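Local coordinates for magnetosome membrane protein MamB, putative Co/Zn/Cd cation transporter. Cation diffusion facilitator family (Desulfamplus magnetovallimortis, PDB 6QFJ) that probably moves metal cations across a membrane as a cation diffusion facilitator, the chain here being its C-terminal domain, at residues D22-I27 and R76-Q81; I27-E30 and L35-E38; Q61-I66 and S71-R76. All blocks are in the same frame, centred on the assembly; numbering follows the deposited sequence.

Contact 1 (D22-I27 and R76-Q81); sequences DVKDII and RLFAAQ
Lys24 and Phe78 alone bring the two strands together here, the lysine chain standing over a face of the phenylalanine ring. The strands belong to the three-stranded mixed sheet of the alpha-beta-beta-alpha-beta, metallochaperone-like fold of cation diffusion facilitator C-terminal domains. They are its two outermost strands; with strand 34-43 between them the two do not pair directly, and the 8.4 Å from Lys24 CA to Phe78 CA is spanned by side chains. Along 22-27, Asp22 pairs through its backbone with Tyr42, and Val23 turns to helix 2-15 on the other face of the sheet. At Lys24 the regular pattern breaks: two residues, Lys24 and Asp25, sit opposite the single Asp40, which defines a classic beta bulge. The lysine chain starts with CG opposite the backbone N (chi1 178°) and bends at its last two torsions, which brings it across the ring at about a right angle. CD comes within 3.8 Å of Phe78 CD2, whereas Lys24 CE makes a CH-pi contact 3.6 Å from the ring centroid. The ammonium stands farther above the same face: Lys24 NZ is 4.4 Å from the centroid of the Phe78 ring and only 2° off the ring normal, the geometry of a cation-pi interaction. Beyond the bulge, regular pairing resumes. The contact buries just 96 Å², and both residues also touch a crystal neighbour, so the pose may be partly set by the lattice. The ring has a second cationic neighbour in Arg76, whose guanidinium also forms a salt bridge with Asp40: Phe78 CZ sits 4.0 Å above the centre of that guanidinium's plane.

Contact 2 (I27-E30 and L35-E38); sequences IARE and LEFE
Arg29 reaches two carboxylates on the neighbouring strand, Glu36 and Glu38, yet lies flat against neither: its guanidinium plane stands steeply to that of Glu36 and 82° from that of Glu38. The shorter link is a hydrogen-bonded salt bridge from Arg29 NH2 to Glu38 OE1, 2.8 Å long. The acceptor lies near the guanidinium plane, but the donor comes to OE1 from above the carboxylate plane, so this is a one-oxygen grip and not a two-pronged pairing. Arg29 NH1 meets Glu36 OE1 in a longer ionic contact of 3.5 Å. The arginine takes a first torsion that sets CG between its backbone N and carbonyl carbon (chi1 70°), and a further bend at chi3 folds the chain back over the adjoining strand. A lysine in place of Glu38 would probably leave Arg29 NH2 without its closest acid and set a second positive charge beside it, with Glu36 as the remaining carboxylate partner.

On the other face of the sheet the contacts are mostly between carbon atoms. Ala28 CB lies 3.7 Å from Phe37 CE2, and the Glu30 chain runs alongside Leu35, with Glu30 CG 3.7 Å from Leu35 CD2. Helix 2-15 covers this side, through Ile7 on Ala28 and Ile10 on Phe37.

The backbone gives the register. Ile27 and Glu38 exchange two bonds, each 2.8 Å between the N of one and the O of the other, and Arg29 and Glu36 form the next hydrogen-bonded pair. The non-hydrogen-bonded pairs Ala28-Phe37 and Glu30-Leu35 alternate with them; their CA atoms approach carbonyls of the hydrogen-bonded pairs, as Ala28 CA does to Glu36 O at 3.1 Å. With strand directions 161° apart, this is the regular ladder of an antiparallel beta hairpin.

Contact 3 (Q61-I66 and S71-R76); sequences QIIKEI and STVKVR
Ser71, at the start of its strand, receives the end of Lys64 from the helix: Lys64 NZ donates a hydrogen bond to Ser71 OG at 3.0 Å. The hydroxyl is placed for this by its first torsion: with chi1 at 67°, OG is flanked by both the backbone N and the carbonyl carbon. Lys64 NZ is even nearer to Ser71 O, at 2.8 Å, but the angle there is too poor for a hydrogen bond. The lysine is bent at chi2 (-56°) and extended beyond, and the bend turns the chain so that NZ reaches the strand; on the way Lys64 CD passes 3.5 Å from Ser71 OG. The same hydroxyl also borders the apolar patch, 4.1 Å from Ile63 CG2.

Thr72 turns its side chain to the other face, against Glu36, while its backbone bonds to Leu35 and Phe37 tie the strand to the centre of the sheet. Helix 49-66 and strand 71-79 are the last two elements of a beta-alpha-beta unit that starts with strand 34-43, and the two short segments run 156° apart in direction, their axes 9.2 Å from each other at closest. Val73 brings its side chain back toward the helix and meets Ile63 tip to tip, with Val73 CG1 3.6 Å from Ile63 CD1; its other methyl touches Ile63 CG2 as well. Ile63 is buried, and Ile10 of helix 2-15 and Phe37 and Ile39 of the middle strand pack around it. At the outer edge of the strand a water links Val73 N and Lys64 NZ through two weak bonds. Farther on, Val75 continues along the helix-facing side of the sheet, where its partners are Lys56 and Val59, one to two turns earlier on the same helix.

All three contacts share one three-stranded sheet but read it at different depths. Contact 1 is a surface contact with no buried residue: it spans the outermost strands 22-31 and 71-79 through side chains only, on the face away from the helices. Contacts 2 and 3 are partly buried. Contact 2 pairs 22-31 directly with the middle strand, ionic on one face and mostly apolar on the other. Contact 3 sets helix 49-66 on the sheet, with a buried isoleucine at its heart and a charged lysine at its margin. These two adjoin, centres about 9 Å apart: Phe37 bonds through its backbone to Thr72 and Lys74, and its ring packs on Ile63. The centre of contact 1 lies about 16 Å from that of contact 2 and 15 Å from that of contact 3.

Contact 1 (D22-I27 and R76-Q81)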
loop_
_atom_site.group_PDB
_atom_site.type_symbol
_atom_site.label_atom_id
_atom_site.label_comp_id
_atom_site.label_asym_id
_atom_site.label_seq_id
_atom_site.Cartn_x
_atom_site.Cartn_y
_atom_site.Cartn_z
ATOM N N ASP A 22 -8.761 -3.133 4.009
ATOM C CA ASP A 22 -9.044 -1.709 3.670
ATOM C C ASP A 22 -7.728 -0.936 3.638
ATOM O O ASP A 22 -6.718 -1.382 4.201
ATOM C CB ASP A 22 -9.911 -1.048 4.786
ATOM C CG ASP A 22 -11.391 -1.176 4.519
ATOM O OD1 ASP A 22 -11.842 -0.918 3.398
ATOM O OD2 ASP A 22 -12.149 -1.571 5.433
ATOM N N VAL A 23 -7.760 0.205 2.990
ATOM C CA VAL A 23 -6.652 1.138 2.950
ATOM C C VAL A 23 -6.836 2.070 4.121
ATOM O O VAL A 23 -7.879 2.689 4.250
ATOM C CB VAL A 23 -6.642 1.959 1.654
ATOM C CG1 VAL A 23 -5.494 2.971 1.674
ATOM C CG2 VAL A 23 -6.470 1.018 0.509
ATOM N N LYS A 24 -5.836 2.167 4.975
ATOM C CA LYS A 24 -5.888 3.112 6.070
ATOM C C LYS A 24 -5.362 4.480 5.649
ATOM O O LYS A 24 -5.934 5.494 5.995
ATOM C CB LYS A 24 -5.048 2.616 7.220
ATOM C CG LYS A 24 -4.983 3.548 8.424
ATOM C CD LYS A 24 -4.452 2.668 9.510
ATOM C CE LYS A 24 -3.519 3.320 10.485
ATOM N NZ LYS A 24 -4.237 3.787 11.565
ATOM N N ASP A 25 -4.276 4.502 4.907
ATOM C CA ASP A 25 -3.701 5.755 4.429
ATOM C C ASP A 25 -2.659 5.522 3.380
ATOM O O ASP A 25 -1.955 4.504 3.385
ATOM C CB ASP A 25 -3.053 6.504 5.565
ATOM C CG ASP A 25 -2.979 8.007 5.325
ATOM O OD1 ASP A 25 -3.743 8.602 4.504
ATOM O OD2 ASP A 25 -2.095 8.605 5.974
ATOM N N ILE A 26 -2.585 6.444 2.442
ATOM C CA ILE A 26 -1.541 6.448 1.388
ATOM C C ILE A 26 -0.914 7.816 1.380
ATOM O O ILE A 26 -1.600 8.823 1.196
ATOM C CB ILE A 26 -2.096 6.183 0.009
ATOM C CG1 ILE A 26 -2.771 4.813 -0.040
ATOM C CG2 ILE A 26 -0.962 6.205 -1.032
ATOM C CD1 ILE A 26 -3.378 4.423 -1.369
ATOM N N ILE A 27 0.384 7.866 1.605
ATOM C CA ILE A 27 1.111 9.136 1.493
ATOM C C ILE A 27 2.184 9.004 0.459
ATOM O O ILE A 27 2.811 7.952 0.356
ATOM C CB ILE A 27 1.707 9.526 2.871
ATOM C CG1 ILE A 27 0.577 9.964 3.811
ATOM C CG2 ILE A 27 2.676 10.689 2.782
ATOM C CD1 ILE A 27 1.024 10.137 5.245
ATOM N N ARG A 76 2.915 -0.407 6.203
ATOM C CA ARG A 76 2.614 -0.788 7.564
ATOM C C ARG A 76 1.288 -1.509 7.607
ATOM O O ARG A 76 0.346 -1.061 7.000
ATOM C CB ARG A 76 2.618 0.409 8.487
ATOM C CG ARG A 76 4.023 1.016 8.650
ATOM C CD ARG A 76 4.073 2.076 9.707
ATOM N NE ARG A 76 3.101 3.131 9.436
ATOM C CZ ARG A 76 2.756 4.095 10.315
ATOM N NH1 ARG A 76 1.844 5.013 9.988
ATOM N NH2 ARG A 76 3.341 4.162 11.535
ATOM N N LEU A 77 1.203 -2.591 8.377
ATOM C CA LEU A 77 -0.060 -3.384 8.480
ATOM C C LEU A 77 -0.661 -3.207 9.898
ATOM O O LEU A 77 0.041 -3.307 10.922
ATOM C CB LEU A 77 0.193 -4.842 8.243
ATOM C CG LEU A 77 0.913 -5.207 6.932
ATOM C CD1 LEU A 77 1.017 -6.704 6.856
ATOM C CD2 LEU A 77 0.172 -4.683 5.765
ATOM N N PHE A 78 -1.970 -2.936 9.916
ATOM C CA PHE A 78 -2.736 -2.768 11.135
ATOM C C PHE A 78 -3.895 -3.739 11.159
ATOM O O PHE A 78 -4.473 -4.057 10.136
ATOM C CB PHE A 78 -3.268 -1.331 11.173
ATOM C CG PHE A 78 -2.207 -0.311 11.289
ATOM C CD1 PHE A 78 -1.743 0.129 12.522
ATOM C CD2 PHE A 78 -1.656 0.228 10.150
ATOM C CE1 PHE A 78 -0.737 1.093 12.608
ATOM C CE2 PHE A 78 -0.665 1.184 10.221
ATOM C CZ PHE A 78 -0.197 1.644 11.451
ATOM N N ALA A 79 -4.272 -4.226 12.335
ATOM C CA ALA A 79 -5.428 -5.112 12.488
ATOM C C ALA A 79 -6.700 -4.346 12.032
ATOM O O ALA A 79 -6.992 -3.260 12.534
ATOM C CB ALA A 79 -5.613 -5.520 13.937
ATOM N N ALA A 80 -7.477 -4.947 11.166
ATOM C CA ALA A 80 -8.832 -4.364 10.894
ATOM C C ALA A 80 -9.620 -4.203 12.194
ATOM O O ALA A 80 -9.516 -5.012 13.145
ATOM C CB ALA A 80 -9.581 -5.253 9.957
ATOM N N GLN A 81 -10.457 -3.193 12.194
ATOM C CA GLN A 81 -11.204 -2.776 13.357
ATOM C C GLN A 81 -12.441 -3.701 13.326
ATOM O O GLN A 81 -13.072 -3.797 12.285
ATOM C CB GLN A 81 -11.665 -1.323 13.141
ATOM C CG GLN A 81 -10.604 -0.514 12.384
ATOM C CD GLN A 81 -10.836 0.957 12.411
ATOM O OE1 GLN A 81 -11.381 1.494 11.470
ATOM N NE2 GLN A 81 -10.465 1.602 13.484
#

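Contact 2 (I27-E30 and L35-E38)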
loop_
_atom_site.group_PDB
_atom_site.type_symbol
_atom_site.label_atom_id
_atom_site.label_comp_id
_atom_site.label_asym_id
_atom_site.label_seq_id
_atom_site.Cartn_x
_atom_site.Cartn_y
_atom_site.Cartn_z
ATOM N N ILE A 27 0.384 7.866 1.605
ATOM C CA ILE A 27 1.111 9.136 1.493
ATOM C C ILE A 27 2.184 9.004 0.459
ATOM O O ILE A 27 2.811 7.952 0.356
ATOM C CB ILE A 27 1.707 9.526 2.871
ATOM C CG1 ILE A 27 0.577 9.964 3.811
ATOM C CG2 ILE A 27 2.676 10.689 2.782
ATOM C CD1 ILE A 27 1.024 10.137 5.245
ATOM N N ALA A 28 2.451 10.081 -0.276
ATOM C CA ALA A 28 3.550 10.123 -1.274
ATOM C C ALA A 28 4.296 11.430 -1.198
ATOM O O ALA A 28 3.689 12.473 -1.066
ATOM C CB ALA A 28 2.997 9.963 -2.682
ATOM N N ARG A 29 5.616 11.386 -1.323
ATOM C CA ARG A 29 6.344 12.618 -1.503
ATOM C C ARG A 29 7.501 12.424 -2.448
ATOM O O ARG A 29 7.945 11.301 -2.706
ATOM C CB ARG A 29 6.840 13.172 -0.175
ATOM C CG ARG A 29 7.937 12.374 0.463
ATOM C CD ARG A 29 8.261 12.894 1.854
ATOM N NE ARG A 29 7.230 12.518 2.785
ATOM C CZ ARG A 29 7.142 11.318 3.318
ATOM N NH1 ARG A 29 8.044 10.388 3.012
ATOM N NH2 ARG A 29 6.150 11.044 4.139
ATOM N N GLU A 30 8.000 13.550 -2.933
ATOM C CA GLU A 30 9.099 13.532 -3.871
ATOM C C GLU A 30 10.367 13.801 -3.125
ATOM O O GLU A 30 10.452 14.739 -2.381
ATOM C CB GLU A 30 8.970 14.547 -4.969
ATOM C CG GLU A 30 7.635 14.422 -5.641
ATOM C CD GLU A 30 7.475 15.355 -6.830
ATOM O OE1 GLU A 30 6.854 16.399 -6.620
ATOM O OE2 GLU A 30 7.946 15.082 -7.956
ATOM N N LEU A 35 10.072 8.959 -5.958
ATOM C CA LEU A 35 8.838 9.011 -5.252
ATOM C C LEU A 35 8.824 8.059 -4.057
ATOM O O LEU A 35 8.978 6.827 -4.214
ATOM C CB LEU A 35 7.705 8.659 -6.175
ATOM C CG LEU A 35 7.287 9.791 -7.079
ATOM C CD1 LEU A 35 6.295 9.243 -8.092
ATOM C CD2 LEU A 35 6.655 10.924 -6.251
ATOM N N GLU A 36 8.601 8.623 -2.884
ATOM C CA GLU A 36 8.481 7.855 -1.643
ATOM C C GLU A 36 7.031 7.623 -1.262
ATOM O O GLU A 36 6.270 8.573 -1.086
ATOM C CB GLU A 36 9.181 8.561 -0.499
ATOM C CG GLU A 36 10.690 8.361 -0.590
ATOM C CD GLU A 36 11.506 9.190 0.362
ATOM O OE1 GLU A 36 10.927 10.067 1.016
ATOM O OE2 GLU A 36 12.727 8.950 0.397
ATOM N N PHE A 37 6.669 6.370 -1.131
ATOM C CA PHE A 37 5.294 6.019 -0.726
ATOM C C PHE A 37 5.280 5.394 0.657
ATOM O O PHE A 37 6.149 4.566 0.984
ATOM C CB PHE A 37 4.673 5.053 -1.690
ATOM C CG PHE A 37 4.384 5.654 -3.020
ATOM C CD1 PHE A 37 5.349 5.614 -4.032
ATOM C CD2 PHE A 37 3.149 6.173 -3.294
ATOM C CE1 PHE A 37 5.081 6.154 -5.244
ATOM C CE2 PHE A 37 2.885 6.719 -4.544
ATOM C CZ PHE A 37 3.862 6.739 -5.507
ATOM N N GLU A 38 4.339 5.846 1.486
ATOM C CA GLU A 38 4.018 5.230 2.780
ATOM C C GLU A 38 2.620 4.749 2.700
ATOM O O GLU A 38 1.673 5.550 2.488
ATOM C CB GLU A 38 4.172 6.229 3.929
ATOM C CG GLU A 38 5.643 6.594 4.150
ATOM C CD GLU A 38 5.856 7.762 5.082
ATOM O OE1 GLU A 38 5.042 8.691 5.110
ATOM O OE2 GLU A 38 6.872 7.752 5.763
#

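Contact 3 (Q61-I66 and S71-R76)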
loop_
_atom_site.group_PDB
_atom_site.type_symbol
_atom_site.label_atom_id
_atom_site.label_comp_id
_atom_site.label_asym_id
_atom_site.label_seq_id
_atom_site.Cartn_x
_atom_site.Cartn_y
_atom_site.Cartn_z
ATOM N N GLN A 61 4.880 -4.714 -5.253
ATOM C CA GLN A 61 4.742 -5.073 -6.660
ATOM C C GLN A 61 3.749 -4.137 -7.337
ATOM O O GLN A 61 3.988 -3.603 -8.417
ATOM C CB GLN A 61 4.259 -6.538 -6.709
ATOM C CG GLN A 61 4.153 -7.135 -8.126
ATOM C CD GLN A 61 3.002 -6.647 -8.936
ATOM O OE1 GLN A 61 1.868 -6.540 -8.466
ATOM N NE2 GLN A 61 3.280 -6.327 -10.223
ATOM N N ILE A 62 2.638 -3.899 -6.686
ATOM C CA ILE A 62 1.626 -2.979 -7.277
ATOM C C ILE A 62 2.164 -1.628 -7.552
ATOM O O ILE A 62 2.059 -1.104 -8.671
ATOM C CB ILE A 62 0.383 -2.912 -6.361
ATOM C CG1 ILE A 62 -0.289 -4.257 -6.349
ATOM C CG2 ILE A 62 -0.555 -1.825 -6.826
ATOM C CD1 ILE A 62 -1.321 -4.461 -5.270
ATOM N N ILE A 63 2.865 -1.066 -6.556
ATOM C CA ILE A 63 3.424 0.261 -6.761
ATOM C C ILE A 63 4.452 0.300 -7.857
ATOM O O ILE A 63 4.396 1.178 -8.757
ATOM C CB ILE A 63 3.943 0.840 -5.458
ATOM C CG1 ILE A 63 2.748 1.093 -4.593
ATOM C CG2 ILE A 63 4.703 2.164 -5.733
ATOM C CD1 ILE A 63 3.098 1.484 -3.214
ATOM N N LYS A 64 5.397 -0.640 -7.830
ATOM C CA LYS A 64 6.410 -0.688 -8.865
ATOM C C LYS A 64 5.810 -0.832 -10.272
ATOM O O LYS A 64 6.341 -0.303 -11.242
ATOM C CB LYS A 64 7.322 -1.895 -8.637
ATOM C CG LYS A 64 8.037 -1.899 -7.332
ATOM C CD LYS A 64 8.819 -0.648 -7.165
ATOM C CE LYS A 64 9.821 -0.843 -6.049
ATOM N NZ LYS A 64 10.452 0.459 -5.715
ATOM N N GLU A 65 4.717 -1.562 -10.391
ATOM C CA GLU A 65 4.098 -1.684 -11.665
ATOM C C GLU A 65 3.409 -0.407 -12.095
ATOM O O GLU A 65 3.463 -0.027 -13.262
ATOM C CB GLU A 65 3.087 -2.839 -11.729
ATOM C CG GLU A 65 2.452 -2.965 -13.124
ATOM C CD GLU A 65 1.527 -4.190 -13.249
ATOM O OE1 GLU A 65 1.688 -5.149 -12.482
ATOM O OE2 GLU A 65 0.647 -4.220 -14.162
ATOM N N ILE A 66 2.720 0.250 -11.190
ATOM C CA ILE A 66 1.968 1.473 -11.571
ATOM C C ILE A 66 2.823 2.694 -11.799
ATOM O O ILE A 66 2.579 3.461 -12.717
ATOM C CB ILE A 66 0.905 1.760 -10.507
ATOM C CG1 ILE A 66 -0.084 0.638 -10.558
ATOM C CG2 ILE A 66 0.225 3.112 -10.735
ATOM C CD1 ILE A 66 -1.370 0.912 -9.872
ATOM N N SER A 71 10.982 4.496 -7.134
ATOM C CA SER A 71 10.207 4.630 -5.951
ATOM C C SER A 71 10.782 3.849 -4.789
ATOM O O SER A 71 11.552 2.909 -4.940
ATOM C CB SER A 71 8.758 4.219 -6.176
ATOM O OG SER A 71 8.640 2.799 -6.450
ATOM N N THR A 72 10.400 4.315 -3.609
ATOM C CA THR A 72 10.623 3.652 -2.378
ATOM C C THR A 72 9.234 3.430 -1.748
ATOM O O THR A 72 8.382 4.284 -1.847
ATOM C CB THR A 72 11.489 4.545 -1.461
ATOM O OG1 THR A 72 12.845 4.131 -1.624
ATOM C CG2 THR A 72 11.128 4.464 -0.051
ATOM N N VAL A 73 9.058 2.305 -1.084
ATOM C CA VAL A 73 7.733 1.930 -0.593
ATOM C C VAL A 73 7.867 1.440 0.827
ATOM O O VAL A 73 8.562 0.471 1.098
ATOM C CB VAL A 73 7.058 0.808 -1.448
ATOM C CG1 VAL A 73 5.651 0.530 -0.910
ATOM C CG2 VAL A 73 6.957 1.236 -2.879
ATOM N N LYS A 74 7.200 2.107 1.737
ATOM C CA LYS A 74 7.181 1.637 3.111
ATOM C C LYS A 74 5.710 1.213 3.460
ATOM O O LYS A 74 4.779 2.030 3.383
ATOM C CB LYS A 74 7.694 2.741 3.981
ATOM C CG LYS A 74 7.356 2.664 5.445
ATOM C CD LYS A 74 8.228 1.666 6.185
ATOM C CE LYS A 74 7.954 1.809 7.693
ATOM N NZ LYS A 74 7.768 0.502 8.351
ATOM N N VAL A 75 5.524 -0.038 3.871
ATOM C CA VAL A 75 4.156 -0.568 4.104
ATOM C C VAL A 75 4.006 -0.888 5.585
ATOM O O VAL A 75 4.874 -1.575 6.130
ATOM C CB VAL A 75 3.906 -1.847 3.290
ATOM C CG1 VAL A 75 2.463 -2.366 3.413
ATOM C CG2 VAL A 75 4.210 -1.601 1.843
ATOM N N ARG A 76 2.915 -0.407 6.203
ATOM C CA ARG A 76 2.614 -0.788 7.564
ATOM C C ARG A 76 1.288 -1.509 7.607
ATOM O O ARG A 76 0.346 -1.061 7.000
ATOM C CB ARG A 76 2.618 0.409 8.487
ATOM C CG ARG A 76 4.023 1.016 8.650
ATOM C CD ARG A 76 4.073 2.076 9.707
ATOM N NE ARG A 76 3.101 3.131 9.436
ATOM C CZ ARG A 76 2.756 4.095 10.315
ATOM N NH1 ARG A 76 1.844 5.013 9.988
ATOM N NH2 ARG A 76 3.341 4.162 11.535
HETATM O O HOH W 1 10.852 0.176 -2.290
#